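SPT6 (Antonospora locustae, PDB 2XP1) probably binds RNA polymerase II through its noncanonical tandem SH2 domains, as part of the transcription elongation factor Spt6. Local coordinates at residues R89-H101 with V153-I167. Sequence-based numbering, arbitrary orientation.
Sequences RPILRNLKSIKAH and VSDMLTYNNSTFKDI
CG1 of V153, anti to the backbone N (chi1 -176°), faces CD1 of I98 tip to tip at 3.8 Å and also touches CD2 of L95, whose side chain lies crosswise to it. The pair opens a contact that illustrates how one helical amide can hold a loop whose flanks pack through aliphatic groups. At S154 the backbone takes over: its O accepts a hydrogen bond from N94 ND2 at 2.9 Å, with 155° at the hydrogen. The donor stands well above the carbonyl plane, while the oxygen is slightly tilted from the plane of the amide. The same oxygen receives a CA-H...O contact from I91, whose CG1 also rests against it. D155 then brings its CB to within 3.5 Å of P90 CB, and M156 O lies 3.1 Å from N94 ND2. Leucine in place of N94 would probably leave the S154 carbonyl without its side-chain donor and the loop less firmly tied to the helix. The side chains of L157 and I98 pass one another pointing opposite ways, L157 CD2 3.8 Å from I98 CD1. Beyond the hairpin, I167 sets CG2 over the centre of the H101 ring in a CH-pi contact, 3.4 Å from the centroid and 12° off its normal, as its CD1 reaches H101 CB; K103 N and D168 help hold the ring through its two nitrogens. In the second of the tandem SH2 domains, the contact thus joins the second half of helix 80-100, which follows the sheet of the first, and H101 just beyond it, to loop 154-156, L157 of the five-stranded antiparallel sheet and the start of helix 167-175, while F129 and L137 of strands 124-129 and 136-142 pack against I98.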
ATOM      1  N   ARG A  89     -15.206   0.547   2.825  1.00 46.53           N
ATOM      2  CA  ARG A  89     -15.528   0.139   4.209  1.00 49.21           C
ATOM      3  C   ARG A  89     -14.352   0.313   5.189  1.00 49.70           C
ATOM      4  O   ARG A  89     -14.543   0.881   6.277  1.00 49.67           O
ATOM      5  CB  ARG A  89     -16.159  -1.268   4.303  1.00 51.71           C
ATOM      6  CG  ARG A  89     -17.585  -1.305   3.748  1.00 54.87           C
ATOM      7  CD  ARG A  89     -18.422  -2.486   4.276  1.00 67.50           C
ATOM      8  NE  ARG A  89     -18.564  -3.595   3.315  1.00 74.35           N
ATOM      9  CZ  ARG A  89     -19.410  -3.628   2.269  1.00 76.19           C
ATOM     10  NH1 ARG A  89     -20.222  -2.599   1.993  1.00 75.46           N
ATOM     11  NH2 ARG A  89     -19.439  -4.702   1.484  1.00 77.36           N
ATOM     12  N   PRO A  90     -13.133  -0.132   4.800  1.00 49.78           N
ATOM     13  CA  PRO A  90     -11.997   0.022   5.727  1.00 50.68           C
ATOM     14  C   PRO A  90     -11.623   1.476   5.959  1.00 48.74           C
ATOM     15  O   PRO A  90     -11.197   1.807   7.054  1.00 50.01           O
ATOM     16  CB  PRO A  90     -10.849  -0.728   5.035  1.00 51.23           C
ATOM     17  CG  PRO A  90     -11.504  -1.542   3.935  1.00 52.14           C
ATOM     18  CD  PRO A  90     -12.727  -0.793   3.548  1.00 49.83           C
ATOM     19  N   ILE A  91     -11.787   2.329   4.948  1.00 46.98           N
ATOM     20  CA  ILE A  91     -11.721   3.790   5.177  1.00 45.53           C
ATOM     21  C   ILE A  91     -12.718   4.187   6.248  1.00 46.74           C
ATOM     22  O   ILE A  91     -12.357   4.865   7.203  1.00 47.90           O
ATOM     23  CB  ILE A  91     -11.854   4.641   3.873  1.00 43.25           C
ATOM     24  CG1 ILE A  91     -10.610   4.440   2.984  1.00 43.74           C
ATOM     25  CG2 ILE A  91     -11.943   6.077   4.200  1.00 41.58           C
ATOM     26  CD1 ILE A  91     -10.688   5.072   1.583  1.00 43.39           C
ATOM     27  N   LEU A  92     -13.963   3.731   6.131  1.00 47.99           N
ATOM     28  CA  LEU A  92     -14.989   4.098   7.117  1.00 48.86           C
ATOM     29  C   LEU A  92     -14.655   3.571   8.498  1.00 51.30           C
ATOM     30  O   LEU A  92     -14.903   4.250   9.501  1.00 53.03           O
ATOM     31  CB  LEU A  92     -16.367   3.610   6.687  1.00 49.33           C
ATOM     32  CG  LEU A  92     -16.804   4.079   5.300  1.00 48.98           C
ATOM     33  CD1 LEU A  92     -18.169   3.501   4.912  1.00 50.00           C
ATOM     34  CD2 LEU A  92     -16.823   5.602   5.225  1.00 49.47           C
ATOM     35  N   ARG A  93     -14.110   2.357   8.557  1.00 52.35           N
ATOM     36  CA  ARG A  93     -13.700   1.755   9.822  1.00 55.44           C
ATOM     37  C   ARG A  93     -12.605   2.619  10.453  1.00 54.30           C
ATOM     38  O   ARG A  93     -12.661   2.965  11.621  1.00 54.80           O
ATOM     39  CB  ARG A  93     -13.257   0.283   9.629  1.00 57.92           C
ATOM     40  CG  ARG A  93     -14.437  -0.744   9.570  1.00 63.88           C
ATOM     41  CD  ARG A  93     -14.004  -2.130   9.078  1.00 70.14           C
ATOM     42  NE  ARG A  93     -15.154  -2.978   8.776  1.00 75.57           N
ATOM     43  CZ  ARG A  93     -15.618  -3.938   9.577  1.00 82.40           C
ATOM     44  NH1 ARG A  93     -15.031  -4.188  10.745  1.00 85.35           N
ATOM     45  NH2 ARG A  93     -16.674  -4.658   9.209  1.00 85.07           N
ATOM     46  N   ASN A  94     -11.639   2.999   9.634  1.00 51.88           N
ATOM     47  CA  ASN A  94     -10.643   3.976  10.023  1.00 51.36           C
ATOM     48  C   ASN A  94     -11.211   5.321  10.534  1.00 50.59           C
ATOM     49  O   ASN A  94     -10.861   5.761  11.626  1.00 50.66           O
ATOM     50  CB  ASN A  94      -9.703   4.209   8.854  1.00 49.27           C
ATOM     51  CG  ASN A  94      -8.329   4.474   9.296  1.00 50.89           C
ATOM     52  OD1 ASN A  94      -8.014   4.329  10.472  1.00 53.79           O
ATOM     53  ND2 ASN A  94      -7.478   4.879   8.368  1.00 50.99           N
ATOM     54  N   LEU A  95     -12.071   5.971   9.738  1.00 48.94           N
ATOM     55  CA  LEU A  95     -12.694   7.229  10.148  1.00 48.67           C
ATOM     56  C   LEU A  95     -13.400   7.076  11.484  1.00 52.01           C
ATOM     57  O   LEU A  95     -13.314   7.980  12.332  1.00 53.43           O
ATOM     58  CB  LEU A  95     -13.720   7.686   9.118  1.00 47.30           C
ATOM     59  CG  LEU A  95     -13.193   8.193   7.784  1.00 45.46           C
ATOM     60  CD1 LEU A  95     -14.350   8.503   6.851  1.00 43.51           C
ATOM     61  CD2 LEU A  95     -12.364   9.437   8.011  1.00 43.28           C
ATOM     62  N   LYS A  96     -14.112   5.952  11.680  1.00 52.96           N
ATOM     63  CA  LYS A  96     -14.821   5.743  12.957  1.00 56.72           C
ATOM     64  C   LYS A  96     -13.876   5.804  14.168  1.00 57.19           C
ATOM     65  O   LYS A  96     -14.176   6.485  15.152  1.00 58.61           O
ATOM     66  CB  LYS A  96     -15.700   4.457  12.975  1.00 59.05           C
ATOM     67  CG  LYS A  96     -16.218   4.038  14.389  1.00 65.27           C
ATOM     68  CD  LYS A  96     -17.195   2.839  14.374  1.00 70.61           C
ATOM     69  CE  LYS A  96     -17.323   2.224  15.773  1.00 76.46           C
ATOM     70  NZ  LYS A  96     -18.590   2.586  16.499  1.00 82.39           N
ATOM     71  N   SER A  97     -12.739   5.104  14.071  1.00 56.42           N
ATOM     72  CA  SER A  97     -11.739   5.034  15.170  1.00 57.17           C
ATOM     73  C   SER A  97     -11.179   6.396  15.442  1.00 54.63           C
ATOM     74  O   SER A  97     -11.066   6.808  16.588  1.00 56.21           O
ATOM     75  CB  SER A  97     -10.563   4.111  14.803  1.00 57.16           C
ATOM     76  OG  SER A  97     -11.008   2.792  14.504  1.00 60.36           O
ATOM     77  N   ILE A  98     -10.833   7.087  14.359  1.00 50.95           N
ATOM     78  CA  ILE A  98     -10.201   8.385  14.417  1.00 48.92           C
ATOM     79  C   ILE A  98     -11.072   9.286  15.281  1.00 51.51           C
ATOM     80  O   ILE A  98     -10.579   9.871  16.247  1.00 52.92           O
ATOM     81  CB  ILE A  98      -9.979   8.967  12.989  1.00 45.50           C
ATOM     82  CG1 ILE A  98      -8.755   8.313  12.334  1.00 44.27           C
ATOM     83  CG2 ILE A  98      -9.872  10.475  12.996  1.00 42.28           C
ATOM     84  CD1 ILE A  98      -8.663   8.505  10.785  1.00 34.90           C
ATOM     85  N   LYS A  99     -12.361   9.366  14.968  1.00 52.11           N
ATOM     86  CA  LYS A  99     -13.248  10.318  15.662  1.00 55.12           C
ATOM     87  C   LYS A  99     -13.643   9.860  17.042  1.00 58.52           C
ATOM     88  O   LYS A  99     -14.157  10.645  17.843  1.00 60.90           O
ATOM     89  CB  LYS A  99     -14.491  10.618  14.834  1.00 55.21           C
ATOM     90  CG  LYS A  99     -14.158  11.058  13.423  1.00 53.86           C
ATOM     91  CD  LYS A  99     -15.324  11.797  12.857  1.00 57.50           C
ATOM     92  CE  LYS A  99     -15.603  11.362  11.435  1.00 54.80           C
ATOM     93  NZ  LYS A  99     -16.928  11.966  11.080  1.00 60.20           N
ATOM     94  N   ALA A 100     -13.405   8.586  17.320  1.00 59.71           N
ATOM     95  CA  ALA A 100     -13.592   8.057  18.673  1.00 64.23           C
ATOM     96  C   ALA A 100     -12.439   8.475  19.583  1.00 65.11           C
ATOM     97  O   ALA A 100     -12.609   8.607  20.802  1.00 69.05           O
ATOM     98  CB  ALA A 100     -13.743   6.529  18.662  1.00 65.51           C
ATOM     99  N   HIS A 101     -11.272   8.729  19.001  1.00 62.26           N
ATOM    100  CA  HIS A 101     -10.080   8.905  19.823  1.00 62.15           C
ATOM    101  C   HIS A 101     -10.222  10.037  20.818  1.00 64.29           C
ATOM    102  O   HIS A 101     -10.767  11.104  20.482  1.00 63.16           O
ATOM    103  CB  HIS A 101      -8.838   9.121  18.982  1.00 58.74           C
ATOM    104  CG  HIS A 101      -7.578   8.769  19.699  1.00 59.94           C
ATOM    105  ND1 HIS A 101      -6.758   9.720  20.263  1.00 60.33           N
ATOM    106  CD2 HIS A 101      -7.018   7.566  19.980  1.00 61.28           C
ATOM    107  CE1 HIS A 101      -5.738   9.119  20.851  1.00 62.79           C
ATOM    108  NE2 HIS A 101      -5.870   7.811  20.688  1.00 63.61           N
ATOM    109  N   VAL A 153      -5.362   9.312   5.253  1.00 40.97           N
ATOM    110  CA  VAL A 153      -6.403   8.426   5.755  1.00 41.64           C
ATOM    111  C   VAL A 153      -6.960   7.515   4.649  1.00 43.08           C
ATOM    112  O   VAL A 153      -7.767   7.967   3.815  1.00 43.61           O
ATOM    113  CB  VAL A 153      -7.593   9.192   6.411  1.00 40.76           C
ATOM    114  CG1 VAL A 153      -8.551   8.238   6.983  1.00 36.63           C
ATOM    115  CG2 VAL A 153      -7.116  10.163   7.505  1.00 42.32           C
ATOM    116  N   SER A 154      -6.576   6.243   4.710  1.00 43.94           N
ATOM    117  CA  SER A 154      -6.984   5.225   3.769  1.00 45.80           C
ATOM    118  C   SER A 154      -7.497   4.079   4.656  1.00 46.55           C
ATOM    119  O   SER A 154      -8.254   4.336   5.595  1.00 46.70           O
ATOM    120  CB  SER A 154      -5.768   4.812   2.934  1.00 46.89           C
ATOM    121  OG  SER A 154      -4.670   4.474   3.824  1.00 52.39           O
ATOM    122  N   ASP A 155      -7.099   2.828   4.420  1.00 47.71           N
ATOM    123  CA  ASP A 155      -7.465   1.796   5.403  1.00 49.97           C
ATOM    124  C   ASP A 155      -6.552   1.869   6.602  1.00 50.75           C
ATOM    125  O   ASP A 155      -6.823   1.312   7.680  1.00 53.00           O
ATOM    126  CB  ASP A 155      -7.509   0.389   4.805  1.00 52.56           C
ATOM    127  CG  ASP A 155      -6.163  -0.118   4.393  1.00 56.50           C
ATOM    128  OD1 ASP A 155      -5.846  -1.274   4.753  1.00 61.37           O
ATOM    129  OD2 ASP A 155      -5.435   0.626   3.697  1.00 59.36           O
ATOM    130  N   MET A 156      -5.458   2.581   6.402  1.00 49.77           N
ATOM    131  CA  MET A 156      -4.493   2.771   7.438  1.00 50.71           C
ATOM    132  C   MET A 156      -4.290   4.234   7.573  1.00 47.42           C
ATOM    133  O   MET A 156      -4.807   5.014   6.806  1.00 46.26           O
ATOM    134  CB  MET A 156      -3.154   2.086   7.094  1.00 52.64           C
ATOM    135  CG  MET A 156      -3.281   0.622   6.772  1.00 57.91           C
ATOM    136  SD  MET A 156      -3.621  -0.471   8.174  1.00 63.96           S
ATOM    137  CE  MET A 156      -2.073  -0.551   9.024  1.00 64.05           C
ATOM    138  N   LEU A 157      -3.535   4.583   8.588  1.00 48.21           N
ATOM    139  CA  LEU A 157      -2.997   5.902   8.749  1.00 47.19           C
ATOM    140  C   LEU A 157      -1.591   5.854   8.182  1.00 48.36           C
ATOM    141  O   LEU A 157      -0.797   4.952   8.539  1.00 49.91           O
ATOM    142  CB  LEU A 157      -2.971   6.256  10.234  1.00 47.38           C
ATOM    143  CG  LEU A 157      -4.383   6.329  10.843  1.00 46.62           C
ATOM    144  CD1 LEU A 157      -4.421   6.723  12.336  1.00 48.24           C
ATOM    145  CD2 LEU A 157      -5.118   7.374  10.071  1.00 44.16           C
ATOM    146  N   THR A 158      -1.282   6.808   7.290  1.00 46.79           N
ATOM    147  CA  THR A 158       0.035   6.842   6.671  1.00 48.26           C
ATOM    148  C   THR A 158       0.734   8.148   6.974  1.00 47.85           C
ATOM    149  O   THR A 158       0.143   9.212   6.932  1.00 47.49           O
ATOM    150  CB  THR A 158      -0.046   6.561   5.186  1.00 47.59           C
ATOM    151  OG1 THR A 158      -1.204   7.218   4.664  1.00 49.19           O
ATOM    152  CG2 THR A 158      -0.234   5.104   4.994  1.00 48.21           C
ATOM    153  N   TYR A 159       1.997   8.039   7.332  1.00 49.42           N
ATOM    154  CA  TYR A 159       2.767   9.149   7.805  1.00 49.73           C
ATOM    155  C   TYR A 159       4.170   8.960   7.224  1.00 52.46           C
ATOM    156  O   TYR A 159       4.944   8.107   7.688  1.00 53.87           O
ATOM    157  CB  TYR A 159       2.770   9.144   9.342  1.00 49.88           C
ATOM    158  CG  TYR A 159       3.827  10.033   9.964  1.00 51.77           C
ATOM    159  CD1 TYR A 159       3.585  11.385  10.168  1.00 52.42           C
ATOM    160  CD2 TYR A 159       5.072   9.532  10.325  1.00 54.60           C
ATOM    161  CE1 TYR A 159       4.549  12.219  10.731  1.00 53.91           C
ATOM    162  CE2 TYR A 159       6.054  10.376  10.893  1.00 57.49           C
ATOM    163  CZ  TYR A 159       5.768  11.712  11.090  1.00 55.63           C
ATOM    164  OH  TYR A 159       6.702  12.550  11.642  1.00 60.25           O
ATOM    165  N   ASN A 160       4.489   9.731   6.186  1.00 53.39           N
ATOM    166  CA  ASN A 160       5.782   9.612   5.513  1.00 56.60           C
ATOM    167  C   ASN A 160       5.903   8.225   4.947  1.00 58.18           C
ATOM    168  O   ASN A 160       5.064   7.755   4.184  1.00 57.79           O
ATOM    169  CB  ASN A 160       6.958   9.842   6.484  1.00 58.50           C
ATOM    170  CG  ASN A 160       7.162  11.288   6.829  1.00 59.48           C
ATOM    171  OD1 ASN A 160       6.435  12.144   6.355  1.00 60.72           O
ATOM    172  ND2 ASN A 160       8.178  11.577   7.640  1.00 63.89           N
ATOM    173  N   ASN A 161       6.964   7.563   5.356  1.00 61.64           N
ATOM    174  CA  ASN A 161       7.217   6.193   4.968  1.00 64.68           C
ATOM    175  C   ASN A 161       6.223   5.244   5.649  1.00 63.56           C
ATOM    176  O   ASN A 161       5.728   4.288   5.029  1.00 64.93           O
ATOM    177  CB  ASN A 161       8.659   5.864   5.327  1.00 68.08           C
ATOM    178  CG  ASN A 161       9.657   6.668   4.492  1.00 71.05           C
ATOM    179  OD1 ASN A 161       9.565   6.696   3.268  1.00 72.28           O
ATOM    180  ND2 ASN A 161      10.616   7.316   5.150  1.00 73.96           N
ATOM    181  N   SER A 162       5.871   5.580   6.893  1.00 61.13           N
ATOM    182  CA  SER A 162       5.286   4.646   7.845  1.00 59.85           C
ATOM    183  C   SER A 162       3.757   4.523   7.786  1.00 56.03           C
ATOM    184  O   SER A 162       3.091   5.364   7.250  1.00 53.60           O
ATOM    185  CB  SER A 162       5.759   5.043   9.236  1.00 59.44           C
ATOM    186  OG  SER A 162       7.177   5.074   9.259  1.00 65.03           O
ATOM    187  N   THR A 163       3.228   3.478   8.393  1.00 56.52           N
ATOM    188  CA  THR A 163       1.843   3.087   8.266  1.00 55.80           C
ATOM    189  C   THR A 163       1.337   2.576   9.626  1.00 56.17           C
ATOM    190  O   THR A 163       2.075   1.909  10.342  1.00 59.47           O
ATOM    191  CB  THR A 163       1.698   2.078   7.072  1.00 56.97           C
ATOM    192  OG1 THR A 163       1.682   2.814   5.838  1.00 56.97           O
ATOM    193  CG2 THR A 163       0.445   1.254   7.126  1.00 57.31           C
ATOM    194  N   PHE A 164       0.095   2.941   9.984  1.00 54.83           N
ATOM    195  CA  PHE A 164      -0.518   2.641  11.309  1.00 55.54           C
ATOM    196  C   PHE A 164      -2.015   2.253  11.247  1.00 54.85           C
ATOM    197  O   PHE A 164      -2.799   2.827  10.468  1.00 51.96           O
ATOM    198  CB  PHE A 164      -0.341   3.834  12.268  1.00 54.86           C
ATOM    199  CG  PHE A 164       1.061   4.381  12.305  1.00 54.88           C
ATOM    200  CD1 PHE A 164       1.405   5.483  11.528  1.00 52.08           C
ATOM    201  CD2 PHE A 164       2.046   3.764  13.079  1.00 58.37           C
ATOM    202  CE1 PHE A 164       2.681   5.974  11.531  1.00 50.35           C
ATOM    203  CE2 PHE A 164       3.351   4.252  13.088  1.00 59.39           C
ATOM    204  CZ  PHE A 164       3.666   5.364  12.309  1.00 55.72           C
ATOM    205  N   LYS A 165      -2.412   1.268  12.058  1.00 57.19           N
ATOM    206  CA  LYS A 165      -3.831   0.903  12.152  1.00 57.51           C
ATOM    207  C   LYS A 165      -4.714   1.973  12.834  1.00 56.34           C
ATOM    208  O   LYS A 165      -5.892   2.118  12.496  1.00 55.56           O
ATOM    209  CB  LYS A 165      -4.023  -0.498  12.774  1.00 61.25           C
ATOM    210  CG  LYS A 165      -3.610  -0.696  14.216  1.00 63.38           C
ATOM    211  CD  LYS A 165      -4.396  -1.878  14.783  1.00 68.98           C
ATOM    212  CE  LYS A 165      -4.005  -2.251  16.208  1.00 74.06           C
ATOM    213  NZ  LYS A 165      -4.654  -3.527  16.634  1.00 78.27           N
ATOM    214  N   ASP A 166      -4.125   2.741  13.754  1.00 57.10           N
ATOM    215  CA  ASP A 166      -4.865   3.715  14.567  1.00 57.19           C
ATOM    216  C   ASP A 166      -3.947   4.792  15.140  1.00 56.41           C
ATOM    217  O   ASP A 166      -2.715   4.657  15.111  1.00 57.50           O
ATOM    218  CB  ASP A 166      -5.671   3.016  15.706  1.00 60.14           C
ATOM    219  CG  ASP A 166      -4.789   2.195  16.676  1.00 65.81           C
ATOM    220  OD1 ASP A 166      -3.543   2.371  16.707  1.00 67.51           O
ATOM    221  OD2 ASP A 166      -5.352   1.358  17.436  1.00 70.77           O
ATOM    222  N   ILE A 167      -4.554   5.848  15.679  1.00 55.66           N
ATOM    223  CA  ILE A 167      -3.849   6.988  16.278  1.00 54.45           C
ATOM    224  C   ILE A 167      -2.844   6.597  17.377  1.00 57.66           C
ATOM    225  O   ILE A 167      -1.687   7.152  17.462  1.00 56.39           O
ATOM    226  CB  ILE A 167      -4.886   7.987  16.828  1.00 54.60           C
ATOM    227  CG1 ILE A 167      -5.626   8.676  15.658  1.00 51.13           C
ATOM    228  CG2 ILE A 167      -4.266   8.974  17.839  1.00 54.75           C
ATOM    229  CD1 ILE A 167      -6.678   9.677  16.127  1.00 51.06           C
TER